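Long-range contacts in Plm1 (Streptomyces sp. HK803, PDB 4HXY), which probably uses NADPH to reduce the beta-keto group of the growing polyketide in the first module of phoslactomycin biosynthesis, as the ketoreductase domain of that polyketide synthase: residues T20-P25 / A144-T148; P57-G63 / T82-V88; A64-L70 / R106-V110; V110-R115 / G127-L131; V116-E120 / D282-A286. All blocks are in the same frame, centred on the assembly; numbering follows the deposited sequence.

Contact 1: residues T20-P25 / A144-T148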
# COMPACT_ATOMS: atom_id res chain seq x y z
N THR A 20 2.73 -25.71 16.43
CA THR A 20 2.29 -26.40 15.23
C THR A 20 1.41 -27.63 15.55
O THR A 20 1.76 -28.45 16.42
CB THR A 20 3.50 -26.82 14.35
OG1 THR A 20 3.94 -28.14 14.70
CG2 THR A 20 4.66 -25.82 14.51
N ALA A 21 0.28 -27.74 14.85
CA ALA A 21 -0.70 -28.82 15.06
C ALA A 21 -0.91 -29.60 13.77
O ALA A 21 -0.43 -29.21 12.71
CB ALA A 21 -2.03 -28.24 15.54
N ASP A 22 -1.63 -30.72 13.86
CA ASP A 22 -1.90 -31.57 12.68
C ASP A 22 -3.28 -31.32 12.06
O ASP A 22 -3.54 -31.72 10.92
CB ASP A 22 -1.76 -33.05 13.04
CG ASP A 22 -2.93 -33.58 13.86
OD1 ASP A 22 -3.16 -33.06 14.98
OD2 ASP A 22 -3.61 -34.53 13.39
N ARG A 23 -4.16 -30.68 12.82
CA ARG A 23 -5.51 -30.37 12.36
C ARG A 23 -6.02 -29.18 13.17
O ARG A 23 -5.36 -28.75 14.12
CB ARG A 23 -6.44 -31.57 12.56
CG ARG A 23 -6.58 -32.04 14.01
CD ARG A 23 -7.42 -33.32 14.13
NE ARG A 23 -8.84 -33.07 13.87
CZ ARG A 23 -9.69 -32.52 14.74
NH1 ARG A 23 -10.96 -32.32 14.40
NH2 ARG A 23 -9.28 -32.16 15.96
N VAL A 24 -7.17 -28.64 12.78
CA VAL A 24 -7.78 -27.51 13.48
C VAL A 24 -9.15 -27.96 13.96
O VAL A 24 -10.02 -28.25 13.14
CB VAL A 24 -7.92 -26.27 12.56
CG1 VAL A 24 -8.51 -25.11 13.34
CG2 VAL A 24 -6.58 -25.89 11.95
N PRO A 25 -9.35 -28.03 15.28
CA PRO A 25 -10.63 -28.53 15.74
C PRO A 25 -11.72 -27.49 15.62
O PRO A 25 -11.44 -26.28 15.66
CB PRO A 25 -10.37 -28.83 17.21
CG PRO A 25 -9.35 -27.85 17.62
CD PRO A 25 -8.47 -27.65 16.40
N ALA A 144 -2.11 -24.53 11.09
CA ALA A 144 -2.98 -25.14 12.08
C ALA A 144 -2.64 -24.68 13.48
O ALA A 144 -3.52 -24.36 14.25
CB ALA A 144 -2.90 -26.64 11.98
N GLY A 145 -1.36 -24.62 13.79
CA GLY A 145 -0.90 -24.10 15.08
C GLY A 145 -1.35 -22.67 15.31
O GLY A 145 -1.76 -22.31 16.41
N THR A 146 -1.31 -21.86 14.26
CA THR A 146 -1.73 -20.47 14.34
C THR A 146 -3.23 -20.35 14.62
O THR A 146 -3.63 -19.56 15.47
CB THR A 146 -1.32 -19.72 13.04
OG1 THR A 146 0.11 -19.72 12.92
CG2 THR A 146 -1.83 -18.28 13.04
N LEU A 147 -4.04 -21.13 13.92
CA LEU A 147 -5.49 -21.07 14.06
C LEU A 147 -5.99 -21.68 15.37
O LEU A 147 -7.06 -21.31 15.85
CB LEU A 147 -6.19 -21.75 12.89
CG LEU A 147 -5.95 -21.13 11.52
CD1 LEU A 147 -6.73 -21.90 10.44
CD2 LEU A 147 -6.31 -19.64 11.51
N THR A 148 -5.23 -22.61 15.93
CA THR A 148 -5.65 -23.29 17.15
C THR A 148 -5.20 -22.56 18.40
O THR A 148 -5.87 -22.62 19.44
CB THR A 148 -5.13 -24.73 17.19
OG1 THR A 148 -3.71 -24.73 17.05
CG2 THR A 148 -5.74 -25.52 16.07
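V24 makes the main apolar approach of the loop 20-25 to the helical turn 144-148. With chi1 at t it places CG2 3.7 Å from A144 CA and 3.8 Å from A144 CB, while V24 CG1 reaches L147 CB at 4.1 Å. T148 takes chi1 p, which turns its OG1 back over the helix and leaves its CG2 facing the loop, 3.8 Å from R23 O and 3.5 Å from P25 CD. The segment 144-148 is the C-terminal end of helix 137-148, which lies against the parallel sheet of the structural subdomain through T146 and L147 on W86; the loop, on its way from strand 6-14 to strand 28-32, passes along another side of this helix. G145 permits the close approach of T20, whose CA lies 3.9 Å from G145 CA: a CB there would strike T20. A21 points its methyl inward, its CB 4.0 Å from A144 CB, and its carbonyl oxygen is buried against the same methyl, A21 O to A144 CB 3.6 Å, with no polar partner. The CA-to-CB bond of R23 points away from the helix, and its guanidinium forms a salt bridge with D43.

Contact 2: residues P57-G63 / T82-V88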
# COMPACT_ATOMS: atom_id res chain seq x y z
N PRO A 57 -19.93 -20.16 13.77
CA PRO A 57 -18.74 -20.99 13.62
C PRO A 57 -17.67 -20.61 14.62
O PRO A 57 -17.62 -19.47 15.09
CB PRO A 57 -18.28 -20.71 12.17
CG PRO A 57 -18.94 -19.47 11.79
CD PRO A 57 -20.23 -19.40 12.54
N ASP A 58 -16.81 -21.58 14.92
CA ASP A 58 -15.71 -21.40 15.88
C ASP A 58 -14.63 -20.50 15.30
O ASP A 58 -13.84 -19.90 16.03
CB ASP A 58 -15.13 -22.76 16.27
CG ASP A 58 -16.16 -23.63 17.02
OD1 ASP A 58 -16.83 -23.07 17.90
OD2 ASP A 58 -16.31 -24.84 16.71
N GLY A 59 -14.58 -20.42 13.97
CA GLY A 59 -13.64 -19.55 13.27
C GLY A 59 -14.02 -19.40 11.80
O GLY A 59 -14.85 -20.15 11.29
N VAL A 60 -13.41 -18.42 11.13
CA VAL A 60 -13.62 -18.19 9.70
C VAL A 60 -12.26 -18.14 9.02
O VAL A 60 -11.35 -17.46 9.50
CB VAL A 60 -14.40 -16.88 9.43
CG1 VAL A 60 -14.63 -16.67 7.94
CG2 VAL A 60 -15.76 -16.89 10.20
N LEU A 61 -12.09 -18.92 7.95
CA LEU A 61 -10.86 -18.87 7.20
C LEU A 61 -11.19 -18.40 5.79
O LEU A 61 -12.04 -18.98 5.12
CB LEU A 61 -10.14 -20.23 7.16
CG LEU A 61 -8.82 -20.21 6.40
CD1 LEU A 61 -7.80 -19.28 7.09
CD2 LEU A 61 -8.25 -21.62 6.23
N VAL A 62 -10.57 -17.29 5.40
CA VAL A 62 -10.80 -16.66 4.12
C VAL A 62 -9.57 -16.79 3.26
O VAL A 62 -8.49 -16.36 3.63
CB VAL A 62 -11.08 -15.15 4.27
CG1 VAL A 62 -11.39 -14.54 2.91
CG2 VAL A 62 -12.23 -14.88 5.26
N GLY A 63 -9.75 -17.34 2.07
CA GLY A 63 -8.67 -17.43 1.11
C GLY A 63 -8.86 -16.35 0.07
O GLY A 63 -9.86 -16.38 -0.67
N THR A 82 -19.55 -14.91 14.69
CA THR A 82 -18.58 -15.94 14.36
C THR A 82 -17.38 -15.78 15.26
O THR A 82 -17.17 -14.74 15.87
CB THR A 82 -18.06 -15.82 12.90
OG1 THR A 82 -17.21 -14.67 12.80
CG2 THR A 82 -19.21 -15.72 11.89
N GLY A 83 -16.56 -16.82 15.31
CA GLY A 83 -15.26 -16.69 15.92
C GLY A 83 -14.34 -15.84 15.07
O GLY A 83 -14.77 -15.20 14.10
N PRO A 84 -13.04 -15.84 15.42
CA PRO A 84 -12.06 -15.00 14.72
C PRO A 84 -12.00 -15.25 13.21
O PRO A 84 -12.06 -16.40 12.77
CB PRO A 84 -10.73 -15.41 15.37
CG PRO A 84 -11.08 -16.09 16.65
CD PRO A 84 -12.42 -16.70 16.45
N VAL A 85 -11.85 -14.17 12.46
CA VAL A 85 -11.76 -14.20 11.01
C VAL A 85 -10.30 -14.10 10.60
O VAL A 85 -9.64 -13.08 10.84
CB VAL A 85 -12.53 -13.04 10.39
CG1 VAL A 85 -12.39 -13.05 8.88
CG2 VAL A 85 -14.01 -13.12 10.80
N TRP A 86 -9.82 -15.15 9.98
CA TRP A 86 -8.44 -15.24 9.53
C TRP A 86 -8.44 -15.25 8.02
O TRP A 86 -9.31 -15.88 7.40
CB TRP A 86 -7.81 -16.53 10.08
CG TRP A 86 -7.41 -16.43 11.50
CD1 TRP A 86 -8.16 -16.77 12.60
CD2 TRP A 86 -6.16 -15.93 12.00
NE1 TRP A 86 -7.45 -16.50 13.75
CE2 TRP A 86 -6.23 -15.98 13.41
CE3 TRP A 86 -5.01 -15.43 11.39
CZ2 TRP A 86 -5.17 -15.55 14.22
CZ3 TRP A 86 -3.98 -15.00 12.19
CH2 TRP A 86 -4.05 -15.07 13.58
N CYS A 87 -7.46 -14.57 7.43
CA CYS A 87 -7.34 -14.48 5.98
C CYS A 87 -5.97 -14.99 5.55
O CYS A 87 -4.94 -14.47 6.02
CB CYS A 87 -7.55 -13.04 5.52
SG CYS A 87 -7.43 -12.85 3.72
N VAL A 88 -5.95 -15.99 4.66
CA VAL A 88 -4.68 -16.51 4.12
C VAL A 88 -4.46 -16.05 2.67
O VAL A 88 -5.38 -16.01 1.87
CB VAL A 88 -4.56 -18.05 4.18
CG1 VAL A 88 -4.38 -18.49 5.61
CG2 VAL A 88 -5.77 -18.74 3.52
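Five main-chain hydrogen bonds hold the two segments together. Four form the parallel ladder: V60 N to P84 O at 2.9 Å, W86 N to V60 O, V62 N to W86 O and V88 N to V62 O, each of these three at 2.8 Å. The fifth, G83 N to P57 O at 2.9 Å, continues the pairing ahead of the ladder, where T82 OG1 bonds to G83 O at 2.8 Å and to R124. V60 and V62 thus spend their amides and carbonyls on 82-88, while L61 bonds to L29 and L31 on the other side. CA-H...O contacts fill in between, the shortest from C87 CA to V62 O at 3.2 Å. G83 is tightly placed, its CA 3.5 Å from D58 O where a side chain would clash. Strands 59-63 and 85-90, joined by helix 67-77, form a beta-alpha-beta unit of the Rossmann-like sheet; the axes of the short strand segments come within 4.6 Å, at 23°. On one face V60 CB meets V85 CG2 at 4.0 Å and V62 CG2 meets V85 CG1 at 4.1 Å, next to C87. On the other, L61 (chi1 t, chi2 p) brings CD1 to 3.8 Å from V88 CG1 and 4.1 Å from W86 CB, and the indole of W86 leans away toward T146 and L147 of helix 137-148. Beyond the strands, P57 CG rests 3.8 Å from T82 CG2.

Contact 3: residues A64-L70 / R106-V110; sequences AGAAEDL and RAAGV
V110, A67 and G65 carry most of this contact, in which the strand-to-helix turn opening helix 67-77 packs on helix 105-120 within the Rossmann-like structural subdomain. Residues 106-110 are helical; 64-66 are extended or turned (A64 phi/psi -127/129, G65 -100/-14, A66 -151/163), A66 is the N-cap, and the helix runs from A67. D69, chi1 m, folds OD2 back to accept G65 N at 3.0 Å and, weakly, A66 N at 3.0 Å. The nearest CA pairs are A67-V110 at 4.2 Å and A66-A107 at 5.0 Å. V110, chi1 t, sets CG2 into the turn, 3.3 Å from A66 C, 3.8 Å from A64 CB and 3.9 Å from G65 C; its CG1 lies 4.0 Å from L70 CD2 (L70 chi1 t, chi2 p). A67 CB approaches G109 O at 3.8 Å. G65 O lies 3.4 Å from A107 CA in a CA-H...O contact. No direct hydrogen bond crosses; one water accepts from A67 N at 2.9 Å and donates to R106 O at 2.7 Å.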
# COMPACT_ATOMS: atom_id res chain seq x y z
N ALA A 64 -7.94 -15.39 0.02
CA ALA A 64 -8.10 -14.17 -0.77
C ALA A 64 -6.91 -13.93 -1.69
O ALA A 64 -5.77 -13.95 -1.26
CB ALA A 64 -8.26 -12.98 0.14
N GLY A 65 -7.19 -13.70 -2.96
CA GLY A 65 -6.16 -13.29 -3.90
C GLY A 65 -6.13 -11.80 -4.20
O GLY A 65 -5.17 -11.31 -4.80
N ALA A 66 -7.20 -11.09 -3.83
CA ALA A 66 -7.28 -9.64 -4.02
C ALA A 66 -8.17 -9.04 -2.93
O ALA A 66 -8.96 -9.76 -2.31
CB ALA A 66 -7.84 -9.33 -5.40
N ALA A 67 -8.07 -7.73 -2.76
CA ALA A 67 -8.80 -7.01 -1.70
C ALA A 67 -10.31 -7.28 -1.79
O ALA A 67 -10.98 -7.45 -0.77
CB ALA A 67 -8.52 -5.53 -1.79
N GLU A 68 -10.85 -7.31 -3.02
CA GLU A 68 -12.27 -7.58 -3.24
C GLU A 68 -12.74 -8.92 -2.66
O GLU A 68 -13.88 -9.03 -2.21
CB GLU A 68 -12.62 -7.47 -4.73
CG GLU A 68 -11.89 -8.44 -5.60
CD GLU A 68 -11.97 -8.14 -7.08
OE1 GLU A 68 -13.11 -8.02 -7.59
OE2 GLU A 68 -10.88 -8.04 -7.71
N ASP A 69 -11.86 -9.93 -2.66
CA ASP A 69 -12.22 -11.25 -2.14
C ASP A 69 -12.41 -11.18 -0.63
O ASP A 69 -13.35 -11.78 -0.07
CB ASP A 69 -11.13 -12.27 -2.46
CG ASP A 69 -10.90 -12.46 -3.95
OD1 ASP A 69 -11.88 -12.39 -4.74
OD2 ASP A 69 -9.72 -12.69 -4.33
N LEU A 70 -11.52 -10.46 0.05
CA LEU A 70 -11.65 -10.30 1.49
C LEU A 70 -12.85 -9.41 1.82
O LEU A 70 -13.57 -9.66 2.78
CB LEU A 70 -10.35 -9.72 2.09
CG LEU A 70 -10.37 -9.43 3.60
CD1 LEU A 70 -10.75 -10.66 4.41
CD2 LEU A 70 -8.99 -8.90 4.03
N ARG A 106 -1.71 -7.76 -6.53
CA ARG A 106 -3.09 -7.81 -6.06
C ARG A 106 -3.23 -8.47 -4.68
O ARG A 106 -4.04 -8.04 -3.87
CB ARG A 106 -3.97 -8.46 -7.11
CG ARG A 106 -4.04 -7.56 -8.35
CD ARG A 106 -5.06 -8.01 -9.34
NE ARG A 106 -4.93 -7.32 -10.63
CZ ARG A 106 -5.29 -6.05 -10.88
NH1 ARG A 106 -5.12 -5.57 -12.10
NH2 ARG A 106 -5.82 -5.27 -9.94
N ALA A 107 -2.41 -9.47 -4.41
CA ALA A 107 -2.43 -10.12 -3.11
C ALA A 107 -2.04 -9.17 -1.99
O ALA A 107 -2.57 -9.25 -0.87
CB ALA A 107 -1.51 -11.34 -3.09
N ALA A 108 -1.08 -8.30 -2.27
CA ALA A 108 -0.65 -7.28 -1.30
C ALA A 108 -1.81 -6.37 -0.85
O ALA A 108 -1.86 -5.95 0.31
CB ALA A 108 0.52 -6.43 -1.88
N GLY A 109 -2.74 -6.09 -1.76
CA GLY A 109 -3.93 -5.31 -1.43
C GLY A 109 -4.80 -5.92 -0.34
O GLY A 109 -5.45 -5.21 0.43
N VAL A 110 -4.82 -7.24 -0.29
CA VAL A 110 -5.53 -7.97 0.76
C VAL A 110 -5.03 -7.53 2.13
O VAL A 110 -5.81 -7.33 3.07
CB VAL A 110 -5.32 -9.48 0.63
CG1 VAL A 110 -6.00 -10.18 1.77
CG2 VAL A 110 -5.94 -10.04 -0.71
O HOH W 1 -5.97 -6.21 -4.08

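Contact 4: residues V110-R115 / G127-L131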
# COMPACT_ATOMS: atom_id res chain seq x y z
N VAL A 110 -4.82 -7.24 -0.29
CA VAL A 110 -5.53 -7.97 0.76
C VAL A 110 -5.03 -7.53 2.13
O VAL A 110 -5.81 -7.33 3.07
CB VAL A 110 -5.32 -9.48 0.63
CG1 VAL A 110 -6.00 -10.18 1.77
CG2 VAL A 110 -5.94 -10.04 -0.71
N TRP A 111 -3.70 -7.40 2.26
CA TRP A 111 -3.09 -7.00 3.53
C TRP A 111 -3.41 -5.54 3.88
O TRP A 111 -3.65 -5.20 5.04
CB TRP A 111 -1.57 -7.24 3.49
CG TRP A 111 -1.26 -8.66 3.73
CD1 TRP A 111 -1.66 -9.73 2.97
CD2 TRP A 111 -0.52 -9.21 4.82
NE1 TRP A 111 -1.22 -10.89 3.52
CE2 TRP A 111 -0.50 -10.61 4.65
CE3 TRP A 111 0.17 -8.65 5.91
CZ2 TRP A 111 0.15 -11.45 5.52
CZ3 TRP A 111 0.79 -9.51 6.78
CH2 TRP A 111 0.82 -10.88 6.56
N GLY A 112 -3.44 -4.67 2.88
CA GLY A 112 -3.81 -3.28 3.12
C GLY A 112 -5.20 -3.19 3.70
O GLY A 112 -5.43 -2.51 4.69
N LEU A 113 -6.14 -3.91 3.09
CA LEU A 113 -7.51 -3.91 3.56
C LEU A 113 -7.67 -4.63 4.90
O LEU A 113 -8.40 -4.16 5.78
CB LEU A 113 -8.42 -4.55 2.51
CG LEU A 113 -9.90 -4.38 2.81
CD1 LEU A 113 -10.65 -4.04 1.50
CD2 LEU A 113 -10.45 -5.60 3.49
N GLY A 114 -6.99 -5.75 5.06
CA GLY A 114 -7.08 -6.56 6.27
C GLY A 114 -6.65 -5.82 7.52
O GLY A 114 -7.28 -5.93 8.56
N ARG A 115 -5.59 -5.03 7.41
CA ARG A 115 -5.21 -4.16 8.53
C ARG A 115 -6.31 -3.19 8.95
O ARG A 115 -6.53 -2.96 10.14
CB ARG A 115 -3.92 -3.39 8.21
CG ARG A 115 -2.66 -4.28 8.26
CD ARG A 115 -1.37 -3.48 8.04
NE ARG A 115 -1.13 -3.20 6.62
CZ ARG A 115 -0.43 -3.96 5.80
NH1 ARG A 115 0.17 -5.07 6.22
NH2 ARG A 115 -0.29 -3.62 4.53
N GLY A 127 -6.64 -12.28 11.90
CA GLY A 127 -5.40 -11.82 11.34
C GLY A 127 -5.15 -12.26 9.91
O GLY A 127 -6.02 -12.86 9.25
N LEU A 128 -3.93 -11.98 9.47
CA LEU A 128 -3.44 -12.29 8.12
C LEU A 128 -2.30 -13.28 8.22
O LEU A 128 -1.42 -13.13 9.07
CB LEU A 128 -2.93 -11.01 7.44
CG LEU A 128 -4.02 -10.00 7.08
CD1 LEU A 128 -3.54 -8.52 7.13
CD2 LEU A 128 -4.56 -10.35 5.69
N VAL A 129 -2.32 -14.31 7.36
CA VAL A 129 -1.21 -15.24 7.23
C VAL A 129 -0.85 -15.45 5.78
O VAL A 129 -1.68 -15.89 4.99
CB VAL A 129 -1.49 -16.59 7.87
CG1 VAL A 129 -0.18 -17.42 7.92
CG2 VAL A 129 -2.08 -16.44 9.29
N ASP A 130 0.40 -15.16 5.43
CA ASP A 130 0.88 -15.35 4.06
C ASP A 130 1.62 -16.70 3.98
O ASP A 130 2.57 -16.94 4.73
CB ASP A 130 1.77 -14.20 3.61
CG ASP A 130 2.11 -14.29 2.13
OD1 ASP A 130 1.21 -14.01 1.28
OD2 ASP A 130 3.26 -14.65 1.84
N LEU A 131 1.17 -17.56 3.09
CA LEU A 131 1.70 -18.91 2.99
C LEU A 131 2.44 -19.06 1.66
O LEU A 131 2.20 -18.32 0.72
CB LEU A 131 0.55 -19.93 3.01
CG LEU A 131 -0.38 -19.89 4.21
CD1 LEU A 131 -1.46 -20.92 4.04
CD2 LEU A 131 0.37 -20.11 5.51
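Apolar packing centres on L128, which points from the strand at the helix with chi1 m. Its CD2 lies 4.2 Å from V110 CG1, and its CD1 4.1 Å from both G114 C and R115 N. G114 leaves the space for this: a CB on it would collide with L128 CD1. The aromatic contact is CH-pi. W111, chi1 m, lays its six-membered ring over L128, with L128 CB 3.7 Å from the ring centroid and 11° off the normal. This is helix-on-sheet packing inside the beta-alpha-beta unit of strand 85-90, helix 105-120 and strand 125-131; the short helix and strand segments run nearly antiparallel, at 160°, with axes 8.8 Å apart. At the ring edge W111 CZ2 meets D130 N at 3.7 Å; D130 CB is also 3.7 Å from W111 CZ2. No hydrogen bond links the two segments, yet the polar ends converge: W111 NE1 and D130 OD1 both bond to T89 OG1 of the neighbouring strand 85-90, and D130 OD2 forms a salt bridge with R164.

Contact 5: residues V116-E120 / D282-A286; sequences VAGLE and DVRIA
This contact belongs to the seam between the two subdomains of the ketoreductase: the C-terminal end of helix 105-120, from the structural subdomain, meets the loop before helix 290-310 of the cofactor-binding subdomain. Residues 116-120 are helical and end in E120 (phi/psi -86/-28). D282, V283 and R284 are extended (-111/93, -141/122, -64/156), and I285 and A286 start a 3-10 turn. The nearest CA pairs are A117-I285 at 7.3 Å and E120-R284 at 7.4 Å. E120 (chi1 m, chi2 t, chi3 2°) reaches across: its OE1 accepts I285 N at 2.8 Å and a proton from a water, 2.8 Å away, that accepts A286 N at 2.9 Å. A second water donates to E120 OE2 at 2.6 Å and to V283 O at 2.7 Å; OE2 accepts G331 N as well. R284 (chi1 m, chi2 m, chi3 114°, chi4 122°) pairs its NH2 with D282 OD1 at 2.7 Å, while its NE makes a long, purely electrostatic salt bridge to E120 OE2 at 3.9 Å, completing a salt-bridge network. Next to the carboxylate, I285 CB lies 3.4 Å from E120 OE1; I285 (chi1 m, chi2 t) points at the helix, with CD1 3.6 Å from A117 CA, 3.8 Å from A117 CB and 4.2 Å from V116 CG1. A glutamate near a helix end receiving loop amides, beside the packing of I285 on V116 and A117, here makes part of the interface of a two-subdomain modular ketoreductase.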
# COMPACT_ATOMS: atom_id res chain seq x y z
N VAL A 116 -7.02 -2.63 7.98
CA VAL A 116 -8.16 -1.77 8.26
C VAL A 116 -9.30 -2.58 8.93
O VAL A 116 -9.94 -2.09 9.86
CB VAL A 116 -8.63 -1.06 7.00
CG1 VAL A 116 -9.87 -0.23 7.29
CG2 VAL A 116 -7.50 -0.17 6.45
N ALA A 117 -9.52 -3.82 8.49
CA ALA A 117 -10.49 -4.70 9.14
C ALA A 117 -10.17 -4.89 10.63
O ALA A 117 -11.08 -4.87 11.47
CB ALA A 117 -10.58 -6.04 8.41
N GLY A 118 -8.89 -5.05 10.96
CA GLY A 118 -8.45 -5.16 12.35
C GLY A 118 -8.83 -3.94 13.17
O GLY A 118 -9.19 -4.07 14.36
N LEU A 119 -8.76 -2.76 12.57
CA LEU A 119 -9.08 -1.51 13.27
C LEU A 119 -10.61 -1.26 13.37
O LEU A 119 -11.09 -0.72 14.37
CB LEU A 119 -8.41 -0.30 12.62
CG LEU A 119 -6.90 -0.37 12.53
CD1 LEU A 119 -6.35 0.73 11.60
CD2 LEU A 119 -6.32 -0.24 13.95
N GLU A 120 -11.36 -1.67 12.35
CA GLU A 120 -12.81 -1.43 12.32
C GLU A 120 -13.61 -2.50 13.04
O GLU A 120 -14.71 -2.22 13.51
CB GLU A 120 -13.33 -1.32 10.87
CG GLU A 120 -12.77 -0.11 10.14
CD GLU A 120 -13.39 0.12 8.78
OE1 GLU A 120 -14.30 -0.65 8.37
OE2 GLU A 120 -12.95 1.09 8.13
N ASP A 282 -13.47 8.35 2.96
CA ASP A 282 -13.67 7.86 4.33
C ASP A 282 -14.97 7.05 4.35
O ASP A 282 -16.05 7.60 4.48
CB ASP A 282 -13.76 9.07 5.27
CG ASP A 282 -14.03 8.69 6.72
OD1 ASP A 282 -13.94 7.50 7.08
OD2 ASP A 282 -14.34 9.61 7.52
N VAL A 283 -14.83 5.74 4.16
CA VAL A 283 -15.96 4.82 4.08
C VAL A 283 -15.58 3.52 4.80
O VAL A 283 -14.62 2.86 4.42
CB VAL A 283 -16.32 4.50 2.61
CG1 VAL A 283 -17.64 3.72 2.51
CG2 VAL A 283 -16.39 5.79 1.79
N ARG A 284 -16.36 3.14 5.81
CA ARG A 284 -16.11 1.88 6.52
C ARG A 284 -16.30 0.69 5.59
O ARG A 284 -17.04 0.77 4.61
CB ARG A 284 -17.04 1.73 7.73
CG ARG A 284 -16.91 2.83 8.81
CD ARG A 284 -15.54 2.98 9.46
NE ARG A 284 -14.91 4.28 9.13
CZ ARG A 284 -14.50 5.20 10.00
NH1 ARG A 284 -14.59 5.02 11.32
NH2 ARG A 284 -13.97 6.34 9.55
N ILE A 285 -15.65 -0.42 5.92
CA ILE A 285 -15.76 -1.64 5.15
C ILE A 285 -17.22 -2.04 5.01
O ILE A 285 -17.64 -2.46 3.92
CB ILE A 285 -14.96 -2.81 5.82
CG1 ILE A 285 -13.46 -2.58 5.61
CG2 ILE A 285 -15.42 -4.18 5.28
CD1 ILE A 285 -12.58 -3.39 6.55
N ALA A 286 -17.99 -1.87 6.09
CA ALA A 286 -19.41 -2.24 6.09
C ALA A 286 -20.23 -1.48 5.05
O ALA A 286 -21.28 -1.98 4.62
CB ALA A 286 -20.02 -2.04 7.46
O HOH W 2 -12.69 1.26 5.52
O HOH W 3 -16.76 -1.90 8.70

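From the N terminus, contact 1 opens first, at 20-25, and closes only at the end of helix 137-148, after contacts 2, 3 and 4 have closed within it. Contact 2 joins two neighbouring strands and crosses contact 3, whose segments follow on from strand 59-63 and strand 85-90. Contacts 3 and 4 run in series, sharing V110 on helix 105-120, and C87 of contact 2 bonds to G127 and V129 of contact 4. W86 of contact 2 packs on helix 137-148 of contact 1. Contact 5 crosses contacts 1 and 4, joining helix 105-120 to the loop before helix 290-310, and so tying the structural subdomain to the cofactor-binding one.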